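Local coordinates for phosphoacetylglucosamine mutase (PDB 5O9X), which probably interconverts the 6- and 1-phosphates of N-acetylglucosamine as an α-D-phosphohexomutase, and is held here with glucose 1,6-bisphosphate bound, at residues A[460-465]-A[508-513]; A[484-489]-A[534-539]; A[358-363]-A[474-479]. The protein carries 1 engineered substitution. All blocks are in the same frame, centred on the assembly; numbering follows the deposited sequence.

Contact 1: residues A[460-465]-A[508-513]; sequences LVRVEV and GTEDAV. With G16 (1,6-di-O-phosphono-alpha-D-glucopyranose), chain B.
The guanidinium of R462 holds the carboxylate of E510 side-on in a salt bridge, NE and NH2 both donating to the single oxygen OE2. NE of R462 lies 2.8 Å from OE2 of E510 and NH2 is slightly farther; both bonds keep within the guanidinium plane, while the carboxylate is turned 31° from it. NH1 of R462 reaches back in a second salt bridge to OE2 of E464, so one arginine joins two acids in a network, as its flat array of N-H groups allows. One face of the guanidinium is covered by the small methyl CB of A512, 3.9 Å above the plane and over the centre of the group. CG of R462 stands anti to the backbone N (chi1 -175°), from where it touches CB of A512. Water 1, at the edge, accepts a hydrogen bond from NH2 and donates to OE2 of E464 and to O of D511.

Beneath these charges the chain begins strand 513-518, the central strand of the C-terminal domain's antiparallel sheet, flanked by 458-463 and 501-506. V463 and V513 are a hydrogen-bonded pair, N of V463 lying 2.7 Å from O of V513, with the reciprocal bond nearly as short. Beta-branched valines suit these two strand positions; V465 follows the strand, and its CG2 meets CG2 of V513 at 3.9 Å.

Before V513 the chain bends through an inverse gamma turn centred on D511 and leads back to the phosphate-binding loop of this domain. There G508, without a side chain, gives its N-H to O3P of G16 at 2.8 Å, and OG1 of T509 donates to O2P at 2.6 Å. Farther out, OE1 of E510 is hydrogen-bonded to H70 and forms a salt bridge with R514.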
loop_
_atom_site.group_PDB
_atom_site.type_symbol
_atom_site.label_atom_id
_atom_site.label_comp_id
_atom_site.label_asym_id
_atom_site.label_seq_id
_atom_site.Cartn_x
_atom_site.Cartn_y
_atom_site.Cartn_z
ATOM N N LEU A 460 -14.901 -12.639 -0.217
ATOM C CA LEU A 460 -14.392 -12.156 -1.531
ATOM C C LEU A 460 -14.422 -13.285 -2.527
ATOM O O LEU A 460 -14.081 -14.437 -2.165
ATOM C CB LEU A 460 -12.924 -11.663 -1.411
ATOM C CG LEU A 460 -12.769 -10.273 -0.711
ATOM C CD1 LEU A 460 -11.349 -10.032 -0.182
ATOM C CD2 LEU A 460 -13.236 -9.067 -1.583
ATOM N N VAL A 461 -14.819 -13.010 -3.775
ATOM C CA VAL A 461 -14.717 -14.029 -4.860
ATOM C C VAL A 461 -14.036 -13.390 -6.044
ATOM O O VAL A 461 -14.481 -12.299 -6.495
ATOM C CB VAL A 461 -16.123 -14.478 -5.348
ATOM C CG1 VAL A 461 -16.012 -15.631 -6.424
ATOM C CG2 VAL A 461 -16.949 -14.951 -4.186
ATOM N N ARG A 462 -13.006 -14.067 -6.576
ATOM C CA ARG A 462 -12.254 -13.523 -7.693
ATOM C C ARG A 462 -12.875 -14.194 -8.906
ATOM O O ARG A 462 -12.884 -15.430 -8.975
ATOM C CB ARG A 462 -10.759 -13.908 -7.571
ATOM C CG ARG A 462 -9.756 -13.329 -8.604
ATOM C CD ARG A 462 -8.406 -14.061 -8.389
ATOM N NE ARG A 462 -7.341 -13.569 -9.263
ATOM C CZ ARG A 462 -7.273 -13.941 -10.551
ATOM N NH1 ARG A 462 -8.165 -14.809 -11.031
ATOM N NH2 ARG A 462 -6.325 -13.461 -11.326
ATOM N N VAL A 463 -13.429 -13.382 -9.821
ATOM C CA VAL A 463 -14.192 -13.923 -10.947
ATOM C C VAL A 463 -13.401 -13.680 -12.233
ATOM O O VAL A 463 -13.066 -12.549 -12.541
ATOM C CB VAL A 463 -15.635 -13.320 -11.073
ATOM C CG1 VAL A 463 -16.372 -13.891 -12.317
ATOM C CG2 VAL A 463 -16.425 -13.494 -9.756
ATOM N N GLU A 464 -13.135 -14.748 -12.993
ATOM C CA GLU A 464 -12.464 -14.567 -14.330
ATOM C C GLU A 464 -13.486 -14.272 -15.396
ATOM O O GLU A 464 -14.516 -14.891 -15.385
ATOM C CB GLU A 464 -11.631 -15.836 -14.653
ATOM C CG GLU A 464 -10.327 -15.682 -13.897
ATOM C CD GLU A 464 -9.346 -16.797 -14.057
ATOM O OE1 GLU A 464 -9.731 -17.879 -14.575
ATOM O OE2 GLU A 464 -8.199 -16.585 -13.563
ATOM N N VAL A 465 -13.261 -13.249 -16.216
ATOM C CA VAL A 465 -14.217 -12.901 -17.281
ATOM C C VAL A 465 -13.405 -12.728 -18.580
ATOM O O VAL A 465 -12.218 -12.480 -18.515
ATOM C CB VAL A 465 -14.963 -11.549 -16.930
ATOM C CG1 VAL A 465 -15.809 -11.696 -15.661
ATOM C CG2 VAL A 465 -13.945 -10.428 -16.764
ATOM N N GLY A 508 -7.600 -3.674 -11.061
ATOM C CA GLY A 508 -6.527 -2.955 -11.793
ATOM C C GLY A 508 -5.168 -3.494 -11.495
ATOM O O GLY A 508 -4.139 -2.807 -11.812
ATOM N N THR A 509 -5.085 -4.688 -10.858
ATOM C CA THR A 509 -3.753 -5.312 -10.624
ATOM C C THR A 509 -3.656 -6.732 -11.252
ATOM O O THR A 509 -2.544 -7.262 -11.416
ATOM C CB THR A 509 -3.358 -5.424 -9.127
ATOM O OG1 THR A 509 -4.297 -6.282 -8.434
ATOM C CG2 THR A 509 -3.296 -4.066 -8.435
ATOM N N GLU A 510 -4.815 -7.379 -11.497
ATOM C CA GLU A 510 -4.941 -8.702 -12.036
ATOM C C GLU A 510 -6.073 -8.720 -13.039
ATOM O O GLU A 510 -6.973 -7.870 -12.975
ATOM C CB GLU A 510 -5.377 -9.672 -10.907
ATOM C CG GLU A 510 -4.345 -9.792 -9.833
ATOM C CD GLU A 510 -4.886 -10.677 -8.720
ATOM O OE1 GLU A 510 -4.995 -10.253 -7.522
ATOM O OE2 GLU A 510 -5.238 -11.786 -9.120
ATOM N N ASP A 511 -6.032 -9.701 -13.951
ATOM C CA ASP A 511 -7.114 -9.895 -14.876
ATOM C C ASP A 511 -8.313 -10.659 -14.219
ATOM O O ASP A 511 -8.499 -11.888 -14.374
ATOM C CB ASP A 511 -6.602 -10.665 -16.100
ATOM C CG ASP A 511 -7.626 -10.647 -17.246
ATOM O OD1 ASP A 511 -8.683 -9.976 -17.116
ATOM O OD2 ASP A 511 -7.378 -11.304 -18.262
ATOM N N ALA A 512 -9.114 -9.956 -13.418
ATOM C CA ALA A 512 -10.301 -10.537 -12.820
ATOM C C ALA A 512 -11.271 -9.416 -12.477
ATOM O O ALA A 512 -10.884 -8.227 -12.473
ATOM C CB ALA A 512 -9.923 -11.223 -11.516
ATOM N N VAL A 513 -12.522 -9.826 -12.170
ATOM C CA VAL A 513 -13.474 -8.979 -11.503
ATOM C C VAL A 513 -13.547 -9.467 -10.041
ATOM O O VAL A 513 -13.762 -10.683 -9.791
ATOM C CB VAL A 513 -14.868 -9.039 -12.193
ATOM C CG1 VAL A 513 -15.949 -8.266 -11.414
ATOM C CG2 VAL A 513 -14.697 -8.295 -13.528
HETATM C C1 G16 B . -2.504 -2.602 -4.959
HETATM C C2 G16 B . -2.858 -1.183 -4.524
HETATM C C3 G16 B . -3.970 -1.222 -3.428
HETATM C C4 G16 B . -5.221 -1.978 -3.839
HETATM C C5 G16 B . -4.803 -3.384 -4.253
HETATM C C6 G16 B . -5.875 -4.179 -4.962
HETATM O O1 G16 B . -1.967 -3.310 -3.837
HETATM O O2 G16 B . -1.712 -0.402 -4.067
HETATM O O3 G16 B . -4.201 0.076 -3.049
HETATM O O4 G16 B . -6.248 -2.133 -2.764
HETATM O O5 G16 B . -3.797 -3.356 -5.294
HETATM O O6 G16 B . -6.248 -3.410 -6.193
HETATM P P G16 B . -7.309 -4.072 -7.228
HETATM O O1P G16 B . -8.559 -4.517 -6.435
HETATM O O2P G16 B . -6.646 -5.326 -7.845
HETATM O O3P G16 B . -7.567 -3.058 -8.363
HETATM P "P'" G16 B . -0.461 -3.953 -3.828
HETATM O O1X G16 B . 0.464 -3.004 -4.638
HETATM O O2X G16 B . -0.533 -5.288 -4.637
HETATM O O3X G16 B . -0.106 -4.288 -2.421
HETATM O O HOH W 1 -6.799 -14.264 -14.116
HETATM O O HOH W 2 -10.600 -12.299 -16.114
HETATM O O HOH W 3 -10.681 -9.695 -19.022
#

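Contact 2: residues A[484-489]-A[534-539]; sequences PGLQAK and NAVRDA
In the C-terminal domain two helices pack beside each other, and L486, in the first turn of helix 486-495, points its isobutyl group at A535, V536 and A539 near the end of helix 522-539. CG of L486 is anti to the backbone N (chi1 179°), which carries the branch toward the neighbouring helix. From there the two methyls divide the work: CD1 meets CB of A535 at 3.9 Å, while CD2 lies 4.2 Å from CG2 of V536 and 4.4 Å from CB of A539. A535 and A539, one turn apart, have only methyls to offer, so the leucine can come close to the helix surface. V536 directs its CB away from helix 486-495 and reaches it by CG2 alone; the rest of its side chain belongs to the sheet, where it packs on V463, V513 and V515. F471 touches both L486 and V536 and extends the apolar patch.

At the outer margin the contact turns polar. CD of K489 passes near CB of A535, at 4.5 Å, and the fully extended chain brings NZ to water 4 at 3.0 Å. That water donates to O of A535 at 2.7 Å, a carbonyl already bonded to N of A539, so lysine and helix are joined through solvent. A long flexible chain suits this exposed place, apolar along its length and charged at the end. G485 is the N-cap of helix 486-495, and its positive phi of 91° suits glycine. Helices laid against an antiparallel sheet in this way are the layered alpha/beta arrangement of the TBP-like fold, to which the phosphohexomutase C-terminal domain belongs.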
loop_
_atom_site.group_PDB
_atom_site.type_symbol
_atom_site.label_atom_id
_atom_site.label_comp_id
_atom_site.label_asym_id
_atom_site.label_seq_id
_atom_site.Cartn_x
_atom_site.Cartn_y
_atom_site.Cartn_z
ATOM N N PRO A 484 -24.933 -3.260 -18.815
ATOM C CA PRO A 484 -26.313 -2.764 -18.574
ATOM C C PRO A 484 -27.073 -3.836 -17.824
ATOM O O PRO A 484 -26.931 -5.029 -18.168
ATOM C CB PRO A 484 -26.900 -2.611 -20.006
ATOM C CG PRO A 484 -25.654 -2.359 -20.855
ATOM C CD PRO A 484 -24.544 -3.188 -20.244
ATOM N N GLY A 485 -27.824 -3.446 -16.785
ATOM C CA GLY A 485 -28.745 -4.391 -16.129
ATOM C C GLY A 485 -28.102 -5.141 -14.952
ATOM O O GLY A 485 -28.792 -5.686 -14.177
ATOM N N LEU A 486 -26.765 -5.188 -14.843
ATOM C CA LEU A 486 -26.119 -6.025 -13.810
ATOM C C LEU A 486 -26.260 -5.384 -12.431
ATOM O O LEU A 486 -26.521 -6.099 -11.470
ATOM C CB LEU A 486 -24.602 -6.263 -14.110
ATOM C CG LEU A 486 -23.843 -7.128 -13.051
ATOM C CD1 LEU A 486 -24.540 -8.466 -12.850
ATOM C CD2 LEU A 486 -22.415 -7.337 -13.499
ATOM N N GLN A 487 -26.010 -4.072 -12.316
ATOM C CA GLN A 487 -26.270 -3.400 -10.990
ATOM C C GLN A 487 -27.706 -3.623 -10.424
ATOM O O GLN A 487 -27.910 -3.867 -9.202
ATOM C CB GLN A 487 -25.934 -1.892 -11.027
ATOM C CG GLN A 487 -25.977 -1.269 -9.574
ATOM C CD GLN A 487 -24.986 -1.974 -8.708
ATOM O OE1 GLN A 487 -23.867 -2.248 -9.203
ATOM N NE2 GLN A 487 -25.328 -2.253 -7.394
ATOM N N ALA A 488 -28.688 -3.558 -11.300
ATOM C CA ALA A 488 -30.075 -3.909 -10.959
ATOM C C ALA A 488 -30.148 -5.278 -10.267
ATOM O O ALA A 488 -30.814 -5.431 -9.223
ATOM C CB ALA A 488 -30.996 -3.882 -12.233
ATOM N N LYS A 489 -29.470 -6.266 -10.842
ATOM C CA LYS A 489 -29.460 -7.638 -10.247
ATOM C C LYS A 489 -28.805 -7.609 -8.877
ATOM O O LYS A 489 -29.288 -8.219 -7.967
ATOM C CB LYS A 489 -28.694 -8.595 -11.175
ATOM C CG LYS A 489 -29.381 -8.746 -12.529
ATOM C CD LYS A 489 -28.600 -9.800 -13.353
ATOM C CE LYS A 489 -29.263 -9.948 -14.758
ATOM N NZ LYS A 489 -28.633 -11.174 -15.415
ATOM N N ASN A 534 -21.966 -15.392 -9.756
ATOM C CA ASN A 534 -22.536 -16.101 -10.942
ATOM C C ASN A 534 -23.152 -15.095 -11.926
ATOM O O ASN A 534 -22.978 -15.215 -13.107
ATOM C CB ASN A 534 -23.585 -17.077 -10.486
ATOM C CG ASN A 534 -22.948 -18.338 -9.904
ATOM O OD1 ASN A 534 -21.741 -18.606 -10.097
ATOM N ND2 ASN A 534 -23.749 -19.113 -9.213
ATOM N N ALA A 535 -23.811 -14.069 -11.422
ATOM C CA ALA A 535 -24.346 -12.958 -12.311
ATOM C C ALA A 535 -23.238 -12.219 -13.062
ATOM O O ALA A 535 -23.352 -11.911 -14.292
ATOM C CB ALA A 535 -25.204 -11.999 -11.465
ATOM N N VAL A 536 -22.090 -11.983 -12.386
ATOM C CA VAL A 536 -20.921 -11.343 -13.041
ATOM C C VAL A 536 -20.311 -12.266 -14.107
ATOM O O VAL A 536 -19.985 -11.837 -15.190
ATOM C CB VAL A 536 -19.813 -11.041 -11.935
ATOM C CG1 VAL A 536 -18.457 -10.651 -12.508
ATOM C CG2 VAL A 536 -20.324 -9.970 -10.943
ATOM N N ARG A 537 -20.127 -13.530 -13.741
ATOM C CA ARG A 537 -19.432 -14.503 -14.623
ATOM C C ARG A 537 -20.238 -14.628 -15.895
ATOM O O ARG A 537 -19.681 -14.436 -16.960
ATOM C CB ARG A 537 -19.231 -15.862 -13.933
ATOM C CG ARG A 537 -18.014 -16.629 -14.555
ATOM C CD ARG A 537 -17.702 -17.938 -13.739
ATOM N NE ARG A 537 -17.333 -17.766 -12.293
ATOM C CZ ARG A 537 -18.145 -17.837 -11.228
ATOM N NH1 ARG A 537 -19.421 -18.028 -11.408
ATOM N NH2 ARG A 537 -17.684 -17.712 -9.956
ATOM N N ASP A 538 -21.536 -14.806 -15.757
ATOM C CA ASP A 538 -22.486 -14.830 -16.835
ATOM C C ASP A 538 -22.380 -13.573 -17.739
ATOM O O ASP A 538 -22.125 -13.692 -18.969
ATOM C CB ASP A 538 -23.881 -15.029 -16.239
ATOM C CG ASP A 538 -24.964 -15.181 -17.265
ATOM O OD1 ASP A 538 -24.802 -14.645 -18.388
ATOM O OD2 ASP A 538 -26.006 -15.822 -16.922
ATOM N N ALA A 539 -22.476 -12.386 -17.156
ATOM C CA ALA A 539 -22.282 -11.151 -17.937
ATOM C C ALA A 539 -20.890 -11.029 -18.629
ATOM O O ALA A 539 -20.801 -10.407 -19.696
ATOM C CB ALA A 539 -22.547 -9.927 -17.031
HETATM O O HOH W 4 -25.689 -11.497 -15.516
#

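Contact 3: residues A[358-363]-A[474-479]; sequences CTNTGV and YDAERK. With G16 (1,6-di-O-phosphono-alpha-D-glucopyranose), chain B.
OE1 of E477 receives the N-H of T361 at 2.9 Å, nearly in line with the carboxylate C-O bond, and also accepts a hydrogen bond from water 7, which is in turn bonded to OG1 of T361. The other oxygen, OE2, accepts from water 8, which donates to O of T361 as well, and forms a salt bridge with R505. The extended chain of E477, its CG anti to the carbonyl carbon, crosses the side chain of N360 at about a right angle, and CG of E477 packs 3.7 Å from CG of N360. OD1 of N360 comes within 3.3 Å of CA of A476 and accepts from water 6, which also receives the N-H of E477.

A476 and E477 are the middle residues of a type I' turn from D475 to R478, in a hairpin with a classic beta bulge at R478 and K479 opposite Y474. Both have positive phi. A476 offers only CB, which rests 3.6 Å from O of C358 and 3.9 Å from its SG. R478 brings one guanidinium face to C358, whose SG lies 3.7 Å above the plane and offset toward the rim. The arginine is held in that pose by D475: NH2 makes a salt bridge to OD1, while N and NE of R478 reach O of D475 from opposite faces.

Beyond T361, the chain passes through G362 to V363, whose N-H reaches O3 of G16 at 3.2 Å. G362 N is bonded to E380, which also holds the ligand. The turn of the C-terminal domain thus meets the sugar-binding loop of domain III through one direct hydrogen bond, several bridging waters, one small apolar contact and the guanidinium face of R478 over C358, a water-rich interface that may be compatible with the domain movements known in this family.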
loop_
_atom_site.group_PDB
_atom_site.type_symbol
_atom_site.label_atom_id
_atom_site.label_comp_id
_atom_site.label_asym_id
_atom_site.label_seq_id
_atom_site.Cartn_x
_atom_site.Cartn_y
_atom_site.Cartn_z
ATOM N N CYS A 358 -15.544 7.452 1.907
ATOM C CA CYS A 358 -15.247 6.238 1.156
ATOM C C CYS A 358 -14.700 6.684 -0.168
ATOM O O CYS A 358 -15.289 7.555 -0.830
ATOM C CB CYS A 358 -16.573 5.413 0.997
ATOM S SG CYS A 358 -16.273 3.810 0.207
ATOM N N THR A 359 -13.558 6.155 -0.589
ATOM C CA THR A 359 -12.943 6.516 -1.860
ATOM C C THR A 359 -12.782 5.280 -2.747
ATOM O O THR A 359 -13.023 4.144 -2.295
ATOM C CB THR A 359 -11.527 7.172 -1.735
ATOM O OG1 THR A 359 -10.570 6.174 -1.348
ATOM C CG2 THR A 359 -11.505 8.323 -0.681
ATOM N N ASN A 360 -12.366 5.502 -3.984
ATOM C CA ASN A 360 -11.975 4.371 -4.872
ATOM C C ASN A 360 -10.828 3.548 -4.263
ATOM O O ASN A 360 -10.048 4.075 -3.466
ATOM C CB ASN A 360 -11.464 4.895 -6.244
ATOM C CG ASN A 360 -12.582 5.449 -7.127
ATOM O OD1 ASN A 360 -13.747 5.538 -6.727
ATOM N ND2 ASN A 360 -12.208 5.848 -8.330
ATOM N N THR A 361 -10.716 2.290 -4.700
ATOM C CA THR A 361 -9.605 1.426 -4.357
ATOM C C THR A 361 -8.300 1.998 -4.900
ATOM O O THR A 361 -8.248 2.524 -6.046
ATOM C CB THR A 361 -9.870 0.013 -4.881
ATOM O OG1 THR A 361 -10.759 -0.596 -3.955
ATOM C CG2 THR A 361 -8.611 -0.845 -4.956
ATOM N N GLY A 362 -7.263 1.902 -4.073
ATOM C CA GLY A 362 -5.895 2.307 -4.531
ATOM C C GLY A 362 -5.450 3.436 -3.569
ATOM O O GLY A 362 -6.113 4.479 -3.450
ATOM N N VAL A 363 -4.288 3.263 -2.927
ATOM C CA VAL A 363 -3.718 4.211 -1.959
ATOM C C VAL A 363 -3.719 5.709 -2.422
ATOM O O VAL A 363 -3.981 6.620 -1.659
ATOM C CB VAL A 363 -2.221 3.802 -1.630
ATOM C CG1 VAL A 363 -1.604 4.776 -0.619
ATOM C CG2 VAL A 363 -2.178 2.412 -1.031
ATOM N N TYR A 474 -18.838 3.253 -10.493
ATOM C CA TYR A 474 -18.858 4.663 -10.021
ATOM C C TYR A 474 -19.337 4.705 -8.549
ATOM O O TYR A 474 -19.654 3.636 -7.974
ATOM C CB TYR A 474 -19.712 5.560 -10.987
ATOM C CG TYR A 474 -21.174 5.129 -10.911
ATOM C CD1 TYR A 474 -22.047 5.779 -10.004
ATOM C CD2 TYR A 474 -21.673 4.057 -11.693
ATOM C CE1 TYR A 474 -23.395 5.402 -9.863
ATOM C CE2 TYR A 474 -23.007 3.637 -11.535
ATOM C CZ TYR A 474 -23.832 4.305 -10.627
ATOM O OH TYR A 474 -25.143 3.903 -10.525
ATOM N N ASP A 475 -19.300 5.908 -7.915
ATOM C CA ASP A 475 -19.723 6.117 -6.522
ATOM C C ASP A 475 -18.769 5.361 -5.592
ATOM O O ASP A 475 -19.175 4.419 -4.870
ATOM C CB ASP A 475 -21.224 5.737 -6.350
ATOM C CG ASP A 475 -21.748 6.023 -4.937
ATOM O OD1 ASP A 475 -21.086 6.728 -4.158
ATOM O OD2 ASP A 475 -22.719 5.371 -4.546
ATOM N N ALA A 476 -17.494 5.761 -5.642
ATOM C CA ALA A 476 -16.424 5.044 -4.907
ATOM C C ALA A 476 -16.477 3.553 -5.300
ATOM O O ALA A 476 -16.279 2.620 -4.491
ATOM C CB ALA A 476 -16.511 5.318 -3.356
ATOM N N GLU A 477 -16.703 3.356 -6.611
ATOM C CA GLU A 477 -16.771 2.060 -7.255
ATOM C C GLU A 477 -17.865 1.094 -6.679
ATOM O O GLU A 477 -17.756 -0.116 -6.831
ATOM C CB GLU A 477 -15.364 1.419 -7.321
ATOM C CG GLU A 477 -14.355 2.296 -8.113
ATOM C CD GLU A 477 -12.965 1.719 -7.983
ATOM O OE1 GLU A 477 -12.504 1.576 -6.819
ATOM O OE2 GLU A 477 -12.443 1.198 -8.971
ATOM N N ARG A 478 -18.879 1.622 -5.990
ATOM C CA ARG A 478 -19.894 0.791 -5.316
ATOM C C ARG A 478 -21.059 0.376 -6.261
ATOM O O ARG A 478 -21.886 -0.453 -5.884
ATOM C CB ARG A 478 -20.440 1.434 -4.000
ATOM C CG ARG A 478 -19.305 1.584 -2.980
ATOM C CD ARG A 478 -19.703 2.410 -1.746
ATOM N NE ARG A 478 -19.795 3.848 -2.095
ATOM C CZ ARG A 478 -19.993 4.765 -1.134
ATOM N NH1 ARG A 478 -20.064 4.371 0.141
ATOM N NH2 ARG A 478 -20.090 6.043 -1.443
ATOM N N LYS A 479 -21.113 0.958 -7.462
ATOM C CA LYS A 479 -22.190 0.610 -8.435
ATOM C C LYS A 479 -21.560 0.416 -9.797
ATOM O O LYS A 479 -20.638 1.149 -10.121
ATOM C CB LYS A 479 -23.252 1.739 -8.449
ATOM C CG LYS A 479 -24.022 1.837 -7.098
ATOM C CD LYS A 479 -24.787 3.177 -7.125
ATOM C CE LYS A 479 -25.835 3.335 -6.023
ATOM N NZ LYS A 479 -25.209 3.127 -4.679
HETATM C C1 G16 B . -2.504 -2.602 -4.959
HETATM C C2 G16 B . -2.858 -1.183 -4.524
HETATM C C3 G16 B . -3.970 -1.222 -3.428
HETATM C C4 G16 B . -5.221 -1.978 -3.839
HETATM C C5 G16 B . -4.803 -3.384 -4.253
HETATM C C6 G16 B . -5.875 -4.179 -4.962
HETATM O O1 G16 B . -1.967 -3.310 -3.837
HETATM O O2 G16 B . -1.712 -0.402 -4.067
HETATM O O3 G16 B . -4.201 0.076 -3.049
HETATM O O4 G16 B . -6.248 -2.133 -2.764
HETATM O O5 G16 B . -3.797 -3.356 -5.294
HETATM O O6 G16 B . -6.248 -3.410 -6.193
HETATM P P G16 B . -7.309 -4.072 -7.228
HETATM O O1P G16 B . -8.559 -4.517 -6.435
HETATM O O2P G16 B . -6.646 -5.326 -7.845
HETATM O O3P G16 B . -7.567 -3.058 -8.363
HETATM P "P'" G16 B . -0.461 -3.953 -3.828
HETATM O O1X G16 B . 0.464 -3.004 -4.638
HETATM O O2X G16 B . -0.533 -5.288 -4.637
HETATM O O3X G16 B . -0.106 -4.288 -2.421
HETATM O O HOH W 5 -14.252 1.812 -3.007
HETATM O O HOH W 6 -15.896 5.572 -8.349
HETATM O O HOH W 7 -13.218 0.116 -4.546
HETATM O O HOH W 8 -9.702 1.782 -8.214
#

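Following the chain from the N terminus, residues 358-363 in domain III come first and pair with 474-479, so contact 3 closes a loop of 110 residues that spans the way into the C-terminal domain. Residues 460-465 fall inside that loop but pair later with 508-513, so contact 1 crosses contact 3. Residues 484-489 follow and meet 534-539 last; contact 2 therefore crosses contact 1 and stands in series after contact 3. Contacts 1 and 2 touch through V513 and V536, joining sheet to helix, whereas Q487 packs on K479 between contacts 2 and 3. Contacts 1 and 3 do not touch but both reach G16.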